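Local atomic coordinates of amorpha-4,11-diene synthase (Artemisia annua, PDB entry 4GAX), a protein that probably converts farnesyl diphosphate into cyclic sesquiterpene products, as a plant sesquiterpene synthase of the class I family. Residues K267-D270 and N274-Y277; L305-A310 and M358-E363; V312-D317 and K351-L356; T332-R337 and D344-Y349; V388-V393 and D410-I415. All coordinates share one frame; numbering follows the deposited sequence.

Interaction 1. Residues K267-D270 and N274-Y277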
# COMPACT_ATOMS: atom_id res chain seq x y z
N LYS A 267 18.75 2.64 -16.54
CA LYS A 267 19.28 2.64 -17.89
C LYS A 267 20.79 2.43 -17.89
O LYS A 267 21.34 1.83 -18.82
CB LYS A 267 18.94 3.95 -18.60
CG LYS A 267 19.59 4.07 -19.99
CD LYS A 267 19.32 5.43 -20.62
CE LYS A 267 20.09 5.60 -21.93
NZ LYS A 267 19.76 4.52 -22.89
N ALA A 268 21.47 2.90 -16.85
CA ALA A 268 22.92 2.72 -16.77
C ALA A 268 23.25 1.25 -16.64
O ALA A 268 24.25 0.77 -17.18
CB ALA A 268 23.48 3.49 -15.59
N PHE A 269 22.41 0.53 -15.90
CA PHE A 269 22.61 -0.89 -15.66
C PHE A 269 22.55 -1.70 -16.95
O PHE A 269 23.18 -2.78 -17.06
CB PHE A 269 21.62 -1.41 -14.61
CG PHE A 269 21.74 -2.88 -14.37
CD1 PHE A 269 22.94 -3.43 -13.92
CD2 PHE A 269 20.66 -3.73 -14.59
CE1 PHE A 269 23.06 -4.81 -13.71
CE2 PHE A 269 20.78 -5.11 -14.37
CZ PHE A 269 21.98 -5.64 -13.93
N ASP A 270 21.81 -1.19 -17.93
CA ASP A 270 21.76 -1.79 -19.27
C ASP A 270 21.29 -3.24 -19.16
O ASP A 270 22.03 -4.16 -19.49
CB ASP A 270 23.13 -1.70 -19.94
CG ASP A 270 23.06 -1.97 -21.43
OD1 ASP A 270 21.98 -1.76 -22.03
OD2 ASP A 270 24.10 -2.38 -22.00
N ASN A 274 23.03 -6.88 -19.59
CA ASN A 274 23.66 -7.36 -18.36
C ASN A 274 22.79 -8.32 -17.55
O ASN A 274 23.26 -8.94 -16.60
CB ASN A 274 24.10 -6.17 -17.50
CG ASN A 274 25.24 -5.40 -18.14
OD1 ASN A 274 26.27 -5.97 -18.50
ND2 ASN A 274 25.04 -4.09 -18.33
N ALA A 275 21.52 -8.46 -17.95
CA ALA A 275 20.63 -9.45 -17.36
C ALA A 275 19.51 -9.82 -18.34
O ALA A 275 18.34 -9.54 -18.08
CB ALA A 275 20.04 -8.93 -16.06
N PRO A 276 19.87 -10.46 -19.46
CA PRO A 276 18.87 -10.68 -20.51
C PRO A 276 17.80 -11.70 -20.11
O PRO A 276 16.75 -11.81 -20.76
CB PRO A 276 19.71 -11.19 -21.69
CG PRO A 276 20.86 -11.87 -21.03
CD PRO A 276 21.16 -11.09 -19.78
N TYR A 277 18.08 -12.45 -19.05
CA TYR A 277 17.11 -13.38 -18.50
C TYR A 277 15.96 -12.65 -17.79
O TYR A 277 14.88 -13.22 -17.62
CB TYR A 277 17.80 -14.33 -17.52
CG TYR A 277 18.58 -13.61 -16.45
CD1 TYR A 277 17.95 -13.18 -15.29
CD2 TYR A 277 19.94 -13.35 -16.60
CE1 TYR A 277 18.63 -12.51 -14.32
CE2 TYR A 277 20.64 -12.68 -15.61
CZ TYR A 277 19.98 -12.27 -14.48
OH TYR A 277 20.65 -11.60 -13.49
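Phe269 holds CG anti to its backbone N (chi1 177°) at the end of helix 238-269, and Asn274, whose CG stands anti to its carbonyl carbon (chi1 -67°), turns its amide back toward that same helix end. The two side chains overlap by the CB of Asn274, which sits over one face of the Phe269 ring, 4.2 Å from CE1. The amide continues on the same side, farther from the ring: Asn274 ND2 donates to Phe269 O at 2.6 Å. This short bond is fairly straight (158° at the hydrogen); it leaves close to the amide plane of Asn274 but reaches the carbonyl well tilted from the carbonyl plane. One residue on, the backbone N of Asn274 binds Asp270 O at 2.9 Å, so a single asparagine grips two consecutive carbonyls. Asp270 takes a positive phi, ending helix 238-269, and the chain then runs through the short helix 271-274 into the loop leading to helix 282-292, within the metal-binding domain of the terpene synthase family. The carboxylate of Asp270 stands nearly perpendicular to the Asn274 amide and accepts a hydrogen bond from Asn273 ND2; Asp270 CB lies 3.5 Å from Asn274 ND2. Farther along the ring, Ala275 CB approaches Phe269 CE2 obliquely at 4.2 Å. Leu314 of helix 299-322 touches both Phe269 and Ala275, and Pro352 and Leu356 of helix 351-370 pack on the phenylalanine.

Interaction 2. Residues L305-A310 and M358-E363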
# COMPACT_ATOMS: atom_id res chain seq x y z
N LEU A 305 13.80 2.14 -2.01
CA LEU A 305 12.91 1.00 -2.03
C LEU A 305 12.71 0.52 -3.46
O LEU A 305 12.71 -0.68 -3.74
CB LEU A 305 11.58 1.34 -1.36
CG LEU A 305 10.45 0.29 -1.39
CD1 LEU A 305 10.85 -1.00 -0.69
CD2 LEU A 305 9.18 0.89 -0.70
N ALA A 306 12.56 1.47 -4.38
CA ALA A 306 12.40 1.11 -5.78
C ALA A 306 13.63 0.34 -6.28
O ALA A 306 13.49 -0.65 -6.99
CB ALA A 306 12.18 2.38 -6.62
N LYS A 307 14.83 0.81 -5.91
CA LYS A 307 16.05 0.09 -6.29
C LYS A 307 16.08 -1.32 -5.72
O LYS A 307 16.44 -2.27 -6.42
CB LYS A 307 17.29 0.86 -5.83
CG LYS A 307 17.42 2.22 -6.53
CD LYS A 307 18.60 3.02 -5.95
CE LYS A 307 18.81 4.34 -6.73
NZ LYS A 307 19.98 5.11 -6.17
N VAL A 308 15.71 -1.47 -4.45
CA VAL A 308 15.70 -2.78 -3.83
C VAL A 308 14.69 -3.70 -4.51
O VAL A 308 14.97 -4.87 -4.76
CB VAL A 308 15.43 -2.69 -2.31
CG1 VAL A 308 15.24 -4.06 -1.71
CG2 VAL A 308 16.60 -1.98 -1.61
N ILE A 309 13.52 -3.15 -4.85
CA ILE A 309 12.53 -3.95 -5.60
C ILE A 309 13.06 -4.37 -6.98
O ILE A 309 12.83 -5.51 -7.43
CB ILE A 309 11.17 -3.21 -5.69
CG1 ILE A 309 10.58 -3.07 -4.29
CG2 ILE A 309 10.20 -3.96 -6.61
CD1 ILE A 309 9.38 -2.11 -4.19
N ALA A 310 13.80 -3.48 -7.64
CA ALA A 310 14.42 -3.85 -8.91
C ALA A 310 15.44 -4.96 -8.69
O ALA A 310 15.57 -5.86 -9.52
CB ALA A 310 15.08 -2.64 -9.56
N MET A 358 25.80 -4.82 -4.70
CA MET A 358 26.78 -4.38 -3.72
C MET A 358 26.92 -2.86 -3.72
O MET A 358 27.00 -2.25 -2.66
CB MET A 358 28.14 -5.06 -3.94
CG MET A 358 28.20 -6.48 -3.40
SD MET A 358 28.05 -6.54 -1.60
CE MET A 358 26.80 -7.77 -1.38
N ASP A 359 26.94 -2.25 -4.91
CA ASP A 359 27.02 -0.79 -5.05
C ASP A 359 25.81 -0.12 -4.43
O ASP A 359 25.91 0.96 -3.85
CB ASP A 359 27.07 -0.38 -6.53
CG ASP A 359 28.45 -0.57 -7.16
OD1 ASP A 359 29.41 -0.95 -6.45
OD2 ASP A 359 28.58 -0.32 -8.38
N THR A 360 24.65 -0.73 -4.61
CA THR A 360 23.42 -0.13 -4.11
C THR A 360 23.37 -0.17 -2.59
O THR A 360 23.09 0.85 -1.92
CB THR A 360 22.18 -0.86 -4.71
OG1 THR A 360 22.19 -0.75 -6.14
CG2 THR A 360 20.91 -0.26 -4.17
N TYR A 361 23.67 -1.33 -2.01
CA TYR A 361 23.67 -1.42 -0.55
C TYR A 361 24.84 -0.68 0.10
O TYR A 361 24.68 -0.12 1.18
CB TYR A 361 23.61 -2.88 -0.08
CG TYR A 361 22.21 -3.38 -0.05
CD1 TYR A 361 21.37 -3.06 1.03
CD2 TYR A 361 21.68 -4.10 -1.10
CE1 TYR A 361 20.06 -3.48 1.06
CE2 TYR A 361 20.35 -4.54 -1.08
CZ TYR A 361 19.56 -4.23 -0.00
OH TYR A 361 18.24 -4.65 0.04
N THR A 362 25.99 -0.67 -0.56
CA THR A 362 27.14 0.02 -0.01
C THR A 362 26.90 1.54 0.06
O THR A 362 27.31 2.19 1.02
CB THR A 362 28.41 -0.27 -0.80
OG1 THR A 362 28.73 -1.67 -0.65
CG2 THR A 362 29.58 0.56 -0.29
N GLU A 363 26.23 2.09 -0.94
CA GLU A 363 25.88 3.50 -0.89
C GLU A 363 24.98 3.80 0.32
O GLU A 363 25.16 4.82 1.00
CB GLU A 363 25.23 3.95 -2.20
CG GLU A 363 24.35 5.17 -2.02
CD GLU A 363 24.07 5.90 -3.31
OE1 GLU A 363 23.34 6.92 -3.26
OE2 GLU A 363 24.56 5.47 -4.38
O HOH W 1 22.13 3.74 -5.54
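Val308 and Tyr361 form the closer-packed half of this contact between helices 299-322 and 351-370. The tyrosine reaches across with its phenol end, and its OH lies at the fork of the valine, 3.5 Å from CG1 and equally 3.5 Å from CG2. The valine presents both methyls because CG1 is anti to the backbone N (chi1 172°) and CG2 anti to the carbonyl carbon. Behind the hydroxyl, Val308 CG2 also comes within 4.1 Å of Tyr361 CZ, the side chains meeting at about a right angle. Trp338 packs edge-to-face against the same tyrosine ring. Next to this, where the backbones draw nearest, the touch is slighter: Thr360 CG2 meets Lys307 CB at 4.1 Å. The threonine turns its methyl, anti to the backbone N, to the lysine, while its OG1 is bonded to Leu356 O of its own helix.

Toward solvent the contact becomes looser and polar. Lys307 is extended along its length, and NZ gives a hydrogen to a water at 2.6 Å; that water donates in turn, weakly, to Glu363 OE2 at 3.2 Å. The charged groups themselves do not meet, Lys307 NZ remaining 4.8 Å from Glu363 OE1. Trp265 of helix 238-269 adds a cation-pi contact to the lysine. The two segments thus meet through aliphatic carbons and a phenol end, with no direct hydrogen bond between them, and the opposite charges at the margin probably attract one another at a distance, with the water as a weak bridge rather than a direct ion pair.

Interaction 3. Residues V312-D317 and K351-L356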
# COMPACT_ATOMS: atom_id res chain seq x y z
N VAL A 312 15.42 -7.26 -6.22
CA VAL A 312 14.64 -8.44 -5.88
C VAL A 312 14.11 -9.11 -7.15
O VAL A 312 14.16 -10.33 -7.30
CB VAL A 312 13.44 -8.05 -4.98
CG1 VAL A 312 12.42 -9.17 -4.92
CG2 VAL A 312 13.93 -7.67 -3.61
N THR A 313 13.59 -8.29 -8.05
CA THR A 313 13.08 -8.76 -9.32
C THR A 313 14.17 -9.50 -10.09
O THR A 313 13.94 -10.60 -10.61
CB THR A 313 12.52 -7.59 -10.15
OG1 THR A 313 11.48 -6.93 -9.41
CG2 THR A 313 11.97 -8.07 -11.47
N LEU A 314 15.37 -8.92 -10.14
CA LEU A 314 16.50 -9.56 -10.82
C LEU A 314 16.84 -10.88 -10.16
O LEU A 314 16.93 -11.91 -10.84
CB LEU A 314 17.74 -8.67 -10.79
CG LEU A 314 17.74 -7.48 -11.74
CD1 LEU A 314 18.67 -6.38 -11.24
CD2 LEU A 314 18.18 -7.95 -13.10
N ILE A 315 17.03 -10.83 -8.84
CA ILE A 315 17.46 -12.01 -8.09
C ILE A 315 16.43 -13.14 -8.18
O ILE A 315 16.80 -14.31 -8.35
CB ILE A 315 17.79 -11.67 -6.62
CG1 ILE A 315 19.02 -10.76 -6.55
CG2 ILE A 315 18.09 -12.92 -5.83
CD1 ILE A 315 19.30 -10.25 -5.14
N ASP A 316 15.15 -12.80 -8.08
CA ASP A 316 14.09 -13.79 -8.25
C ASP A 316 14.15 -14.45 -9.62
O ASP A 316 13.93 -15.65 -9.76
CB ASP A 316 12.71 -13.17 -8.05
CG ASP A 316 12.15 -13.42 -6.66
OD1 ASP A 316 12.50 -14.46 -6.06
OD2 ASP A 316 11.38 -12.57 -6.17
N ASP A 317 14.45 -13.65 -10.64
CA ASP A 317 14.51 -14.15 -12.00
C ASP A 317 15.73 -15.05 -12.25
O ASP A 317 15.79 -15.75 -13.26
CB ASP A 317 14.46 -13.00 -13.01
CG ASP A 317 13.09 -12.35 -13.09
OD1 ASP A 317 12.13 -12.90 -12.49
OD2 ASP A 317 12.96 -11.30 -13.76
N LYS A 351 27.86 -11.75 -12.26
CA LYS A 351 28.72 -10.64 -11.86
C LYS A 351 28.05 -9.26 -11.92
O LYS A 351 28.13 -8.50 -10.94
CB LYS A 351 30.05 -10.66 -12.62
CG LYS A 351 30.93 -11.88 -12.32
CD LYS A 351 32.32 -11.76 -12.93
CE LYS A 351 33.25 -12.85 -12.40
NZ LYS A 351 34.69 -12.59 -12.75
N PRO A 352 27.38 -8.92 -13.04
CA PRO A 352 26.80 -7.56 -13.08
C PRO A 352 25.77 -7.31 -11.98
O PRO A 352 25.66 -6.21 -11.46
CB PRO A 352 26.11 -7.50 -14.45
CG PRO A 352 26.84 -8.53 -15.29
CD PRO A 352 27.19 -9.64 -14.32
N ILE A 353 25.02 -8.35 -11.63
CA ILE A 353 23.94 -8.19 -10.67
C ILE A 353 24.53 -8.10 -9.27
O ILE A 353 24.04 -7.36 -8.42
CB ILE A 353 22.92 -9.36 -10.76
CG1 ILE A 353 22.35 -9.46 -12.18
CG2 ILE A 353 21.79 -9.16 -9.74
CD1 ILE A 353 23.27 -10.11 -13.25
N TYR A 354 25.61 -8.84 -9.02
CA TYR A 354 26.26 -8.77 -7.73
C TYR A 354 26.83 -7.38 -7.54
O TYR A 354 26.73 -6.81 -6.46
CB TYR A 354 27.36 -9.83 -7.59
CG TYR A 354 27.82 -10.01 -6.15
CD1 TYR A 354 27.05 -10.73 -5.24
CD2 TYR A 354 29.02 -9.47 -5.70
CE1 TYR A 354 27.46 -10.89 -3.92
CE2 TYR A 354 29.44 -9.63 -4.39
CZ TYR A 354 28.66 -10.34 -3.51
OH TYR A 354 29.07 -10.50 -2.20
N LYS A 355 27.42 -6.85 -8.60
CA LYS A 355 27.98 -5.49 -8.60
C LYS A 355 26.92 -4.41 -8.36
O LYS A 355 27.11 -3.51 -7.53
CB LYS A 355 28.68 -5.22 -9.93
CG LYS A 355 29.24 -3.80 -10.08
CD LYS A 355 30.35 -3.51 -9.07
CE LYS A 355 30.99 -2.14 -9.34
NZ LYS A 355 31.51 -1.51 -8.09
N LEU A 356 25.80 -4.49 -9.08
CA LEU A 356 24.71 -3.53 -8.88
C LEU A 356 24.20 -3.61 -7.46
O LEU A 356 23.95 -2.58 -6.81
CB LEU A 356 23.56 -3.80 -9.85
CG LEU A 356 22.44 -2.75 -9.84
CD1 LEU A 356 22.90 -1.47 -10.54
CD2 LEU A 356 21.17 -3.29 -10.52
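This is a small, wholly apolar contact between helices 299-322 and 351-370 in the all-helical metal-binding domain, made by three branched aliphatic side chains. Leu314 is the shared member, touching Ile353 near its base and Leu356 at its tip. Leu314 CB rests 4.2 Å from Ile353 CG2 at the place where the two backbones come nearest. Farther out, Leu314 CD1 and Leu356 CD2 meet methyl to methyl at 4.0 Å, the two leucines crossing at about a right angle. The two leucines differ in first torsion: in Leu314 CG stands beside the backbone N and anti to the carbonyl carbon (chi1 -76°), whereas in Leu356 it is anti to the N (chi1 -173°), which swings its CD2 into the path of the other leucine. With no hydrogen bond or salt bridge across the segments, dispersion and the exclusion of water from these methyls account for the contact.

Asp316 and Asp317, on the same turns of helix 299-322, point elsewhere. They begin the sequence DDIYD, the aspartate-rich DDxxD motif that in class I terpene synthases binds the magnesium ions holding the substrate diphosphate. The apolar contact therefore lies on a different face of the helix that carries this motif. Trp266 touches Leu314 and Trp265 touches Leu356, both from helix 238-269; away from them, Ile315 and Asp316 lean on Leu391 of helix 374-399, so helix 299-322 is packed between these neighbours.

Interaction 4. Residues T332-R337 and D344-Y349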
# COMPACT_ATOMS: atom_id res chain seq x y z
N THR A 332 24.41 -17.65 -3.35
CA THR A 332 23.95 -17.53 -1.97
C THR A 332 25.09 -17.29 -0.98
O THR A 332 24.96 -16.48 -0.06
CB THR A 332 23.17 -18.78 -1.53
OG1 THR A 332 22.04 -18.97 -2.40
CG2 THR A 332 22.70 -18.64 -0.08
N GLU A 333 26.21 -17.98 -1.15
CA GLU A 333 27.36 -17.78 -0.26
C GLU A 333 27.97 -16.40 -0.49
O GLU A 333 28.40 -15.73 0.46
CB GLU A 333 28.40 -18.89 -0.42
CG GLU A 333 29.65 -18.69 0.44
CD GLU A 333 29.34 -18.46 1.91
OE1 GLU A 333 28.48 -19.18 2.47
OE2 GLU A 333 29.95 -17.54 2.51
N ALA A 334 28.01 -15.98 -1.75
CA ALA A 334 28.47 -14.63 -2.08
C ALA A 334 27.60 -13.57 -1.40
O ALA A 334 28.09 -12.53 -0.96
CB ALA A 334 28.47 -14.43 -3.58
N ILE A 335 26.30 -13.83 -1.31
CA ILE A 335 25.41 -12.88 -0.63
C ILE A 335 25.70 -12.91 0.87
O ILE A 335 25.75 -11.85 1.51
CB ILE A 335 23.92 -13.14 -0.94
CG1 ILE A 335 23.63 -12.79 -2.40
CG2 ILE A 335 23.01 -12.30 -0.03
CD1 ILE A 335 23.64 -11.27 -2.69
N GLU A 336 25.92 -14.10 1.43
CA GLU A 336 26.31 -14.25 2.83
C GLU A 336 27.61 -13.50 3.11
O GLU A 336 27.76 -12.89 4.17
CB GLU A 336 26.48 -15.72 3.22
CG GLU A 336 25.21 -16.56 3.21
CD GLU A 336 24.22 -16.19 4.31
OE1 GLU A 336 24.52 -15.30 5.14
OE2 GLU A 336 23.13 -16.80 4.35
N ARG A 337 28.53 -13.56 2.16
CA ARG A 337 29.83 -12.92 2.30
C ARG A 337 29.71 -11.39 2.25
O ARG A 337 30.41 -10.69 2.97
CB ARG A 337 30.79 -13.42 1.22
CG ARG A 337 32.20 -13.69 1.71
CD ARG A 337 32.96 -14.59 0.76
NE ARG A 337 32.91 -16.00 1.16
CZ ARG A 337 33.86 -16.60 1.88
NH1 ARG A 337 34.93 -15.91 2.26
NH2 ARG A 337 33.74 -17.88 2.21
N ASP A 344 35.19 -12.69 -7.73
CA ASP A 344 35.90 -13.73 -8.49
C ASP A 344 35.37 -15.13 -8.23
O ASP A 344 35.67 -16.07 -8.98
CB ASP A 344 37.39 -13.69 -8.16
CG ASP A 344 38.10 -12.53 -8.82
OD1 ASP A 344 37.66 -12.11 -9.91
OD2 ASP A 344 39.10 -12.05 -8.24
N MET A 345 34.61 -15.29 -7.15
CA MET A 345 34.12 -16.61 -6.79
C MET A 345 32.78 -16.91 -7.48
O MET A 345 32.21 -17.99 -7.32
CB MET A 345 33.99 -16.75 -5.26
CG MET A 345 32.62 -16.38 -4.70
SD MET A 345 32.45 -16.65 -2.91
CE MET A 345 30.79 -17.32 -2.84
N ILE A 346 32.32 -15.97 -8.30
CA ILE A 346 30.94 -15.97 -8.80
C ILE A 346 30.83 -16.27 -10.30
O ILE A 346 31.61 -15.74 -11.10
CB ILE A 346 30.31 -14.60 -8.51
CG1 ILE A 346 30.27 -14.35 -7.00
CG2 ILE A 346 28.94 -14.47 -9.13
CD1 ILE A 346 29.77 -12.95 -6.61
N PRO A 347 29.85 -17.12 -10.69
CA PRO A 347 29.55 -17.40 -12.10
C PRO A 347 29.44 -16.12 -12.95
O PRO A 347 28.81 -15.14 -12.52
CB PRO A 347 28.19 -18.09 -12.03
CG PRO A 347 28.22 -18.79 -10.71
CD PRO A 347 28.98 -17.88 -9.78
N GLU A 348 30.05 -16.13 -14.14
CA GLU A 348 30.18 -14.94 -14.99
C GLU A 348 28.91 -14.10 -15.16
O GLU A 348 28.92 -12.89 -14.94
CB GLU A 348 30.73 -15.32 -16.37
CG GLU A 348 31.62 -14.27 -17.00
CD GLU A 348 32.91 -14.08 -16.24
OE1 GLU A 348 33.50 -12.98 -16.30
OE2 GLU A 348 33.35 -15.04 -15.57
N TYR A 349 27.81 -14.75 -15.54
CA TYR A 349 26.57 -14.00 -15.76
C TYR A 349 25.99 -13.35 -14.51
O TYR A 349 25.14 -12.46 -14.60
CB TYR A 349 25.51 -14.89 -16.44
CG TYR A 349 24.80 -15.85 -15.51
CD1 TYR A 349 23.58 -15.52 -14.94
CD2 TYR A 349 25.34 -17.10 -15.23
CE1 TYR A 349 22.93 -16.40 -14.10
CE2 TYR A 349 24.69 -17.99 -14.39
CZ TYR A 349 23.48 -17.63 -13.83
OH TYR A 349 22.82 -18.51 -12.99
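Met345 reaches onto helix 325-337 with its thioether end, crossing Glu333 at about a right angle and passing obliquely by Arg337. Its chi1 of 92° lies well away from a staggered value, and after an extended chi2 the chain bends at the sulfur, which turns CE inward against the helix. There the methyl is pressed on the backbone: CE lies 3.3 Å from Ala334 N and 3.8 Å from Ala334 CB. The aliphatic part of Glu333 flanks it, with CG 3.7 Å from Met345 CE. The sulfur lies on the arginine side, Met345 SD 4.1 Å from Arg337 NE.

One turn of helix separates Glu333 from Arg337, and the glutamate, bent at chi2, curls back to it in a salt bridge of 3.6 Å between Arg337 NE and Glu333 OE2, long enough to be mainly electrostatic. Ile346 comes to the same alanine from a direction roughly perpendicular to that of Met345, using its longer branch, CG1 being anti to the carbonyl carbon (chi1 -62°), and its CD1 touches Ala334 CB at 3.6 Å. Ala334 CB is thus touched by two side chains. Tyr354 of helix 351-370 packs on Ile346 and binds Ala334 O through its hydroxyl. The arrangement is that of a connecting loop folded back over the end of the helix it has just left, here between two consecutive helices of the class I terpene synthase fold.

Interaction 5. Residues V388-V393 and D410-I415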
# COMPACT_ATOMS: atom_id res chain seq x y z
N VAL A 388 17.61 -14.14 0.44
CA VAL A 388 18.33 -14.97 -0.53
C VAL A 388 18.50 -16.40 -0.01
O VAL A 388 18.35 -17.37 -0.76
CB VAL A 388 19.70 -14.37 -0.87
CG1 VAL A 388 20.35 -15.12 -2.01
CG2 VAL A 388 19.52 -12.90 -1.23
N ARG A 389 18.81 -16.51 1.28
CA ARG A 389 18.93 -17.79 1.97
C ARG A 389 17.73 -18.66 1.71
O ARG A 389 17.85 -19.82 1.34
CB ARG A 389 18.96 -17.53 3.47
CG ARG A 389 20.18 -18.02 4.18
CD ARG A 389 20.13 -17.52 5.60
NE ARG A 389 21.24 -16.62 5.89
CZ ARG A 389 21.15 -15.58 6.72
NH1 ARG A 389 20.00 -15.31 7.33
NH2 ARG A 389 22.23 -14.82 6.93
N ASN A 390 16.54 -18.09 1.91
CA ASN A 390 15.32 -18.88 1.79
C ASN A 390 14.96 -19.17 0.33
O ASN A 390 14.30 -20.16 0.04
CB ASN A 390 14.17 -18.24 2.57
CG ASN A 390 14.32 -18.43 4.07
OD1 ASN A 390 13.90 -19.46 4.63
ND2 ASN A 390 14.93 -17.46 4.73
N LEU A 391 15.41 -18.30 -0.58
CA LEU A 391 15.34 -18.65 -2.00
C LEU A 391 16.18 -19.90 -2.25
O LEU A 391 15.81 -20.76 -3.04
CB LEU A 391 15.80 -17.49 -2.89
CG LEU A 391 14.83 -16.32 -3.07
CD1 LEU A 391 15.45 -15.22 -3.93
CD2 LEU A 391 13.50 -16.78 -3.68
N MET A 392 17.31 -20.01 -1.54
CA MET A 392 18.20 -21.17 -1.71
C MET A 392 17.65 -22.40 -1.00
O MET A 392 17.95 -23.54 -1.37
CB MET A 392 19.61 -20.87 -1.21
CG MET A 392 20.63 -21.93 -1.61
SD MET A 392 20.77 -22.05 -3.41
CE MET A 392 20.86 -23.83 -3.63
N VAL A 393 16.84 -22.16 0.04
CA VAL A 393 16.15 -23.25 0.72
C VAL A 393 15.30 -24.02 -0.28
O VAL A 393 15.40 -25.25 -0.39
CB VAL A 393 15.25 -22.74 1.87
CG1 VAL A 393 14.16 -23.76 2.20
CG2 VAL A 393 16.10 -22.42 3.10
N ASP A 410 3.94 -21.95 3.18
CA ASP A 410 3.35 -20.69 3.63
C ASP A 410 4.36 -19.93 4.49
O ASP A 410 4.44 -18.70 4.45
CB ASP A 410 2.07 -20.94 4.43
CG ASP A 410 0.82 -20.49 3.69
OD1 ASP A 410 -0.29 -20.93 4.06
OD2 ASP A 410 0.95 -19.70 2.73
N SER A 411 5.14 -20.69 5.25
CA SER A 411 6.14 -20.15 6.16
C SER A 411 7.34 -19.56 5.41
O SER A 411 7.67 -18.39 5.59
CB SER A 411 6.58 -21.24 7.15
OG SER A 411 7.91 -21.04 7.62
N VAL A 412 7.97 -20.36 4.56
CA VAL A 412 9.14 -19.91 3.82
C VAL A 412 8.76 -18.86 2.76
O VAL A 412 9.61 -18.13 2.26
CB VAL A 412 9.90 -21.09 3.17
CG1 VAL A 412 9.36 -21.37 1.78
CG2 VAL A 412 11.39 -20.80 3.12
N ALA A 413 7.47 -18.79 2.45
CA ALA A 413 6.96 -17.81 1.48
C ALA A 413 6.67 -16.46 2.12
O ALA A 413 6.38 -15.48 1.43
CB ALA A 413 5.72 -18.35 0.78
N VAL A 414 6.72 -16.40 3.45
CA VAL A 414 6.62 -15.12 4.14
C VAL A 414 7.90 -14.36 3.83
O VAL A 414 7.90 -13.14 3.64
CB VAL A 414 6.47 -15.28 5.66
CG1 VAL A 414 6.70 -13.95 6.37
CG2 VAL A 414 5.10 -15.84 6.00
N ILE A 415 8.99 -15.11 3.78
CA ILE A 415 10.30 -14.56 3.49
C ILE A 415 10.49 -14.35 1.98
O ILE A 415 10.74 -13.23 1.53
CB ILE A 415 11.42 -15.46 4.04
CG1 ILE A 415 11.32 -15.52 5.57
CG2 ILE A 415 12.79 -14.96 3.60
CD1 ILE A 415 12.09 -16.68 6.20
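The carboxamide of Asn390 is the one flat group carrying this contact, and it meets Ile415 over a face. Ile415 CD1 stands 3.3 Å from Asn390 ND2 and 3.5 Å from Asn390 CG, and Ile415 CG2 lies on the same side, near the ND2 end, 3.5 Å from Asn390 ND2. Near the oxygen, Val412 CG2 approaches Asn390 OD1 at 3.2 Å, moderately out of the amide plane and displaced to the side on which the isoleucine lies. Asn390 stands with CG beside its backbone N (chi1 -74°), and ND2 is hydrogen-bonded to Asp386 O one turn earlier in its own helix. That bond limits rotation of the amide, which meets the other segment through carbon atoms.

The segments belong to helices 374-399 and 407-416, which follow each other in the metal-binding domain as a splayed, roughly antiparallel helical hairpin; the axes of segments 388-393 and 410-415 are inclined at 143° between N-to-C directions and approach to 9.4 Å. Asn390 and Val412 mark the place where the backbones come nearest. Val412 holds CG1 in the crowded position between its backbone N and carbonyl carbon (chi1 90°), and its other methyl, CG2, does the touching. One turn beyond Asn390, Val393 CG1 reaches the same methyl, Val412 CG2, at 4.2 Å, the two valines lying alongside with opposed directions. Outside the segments, Glu394 and Trp397 of helix 374-399 also touch Val412, while Asp386 adds a side-chain contact to Ile415.

From the N terminus, interaction 1 comes first, closing a short local turn between the end of helix 238-269 and the following loop. Interaction 2 then closes the widest loop, joining helices 299-322 and 351-370; interaction 3 joins the same two helices within that loop, and interaction 4 lies within both, folding the connection after helix 325-337 back onto it. Interaction 5 follows in series, pairing helices 374-399 and 407-416, and no loops cross. In space, interaction 1 packs on interaction 3 through Tyr277 and Ile353, and interactions 4 and 5 are linked by the packing of Ile335 on Val388.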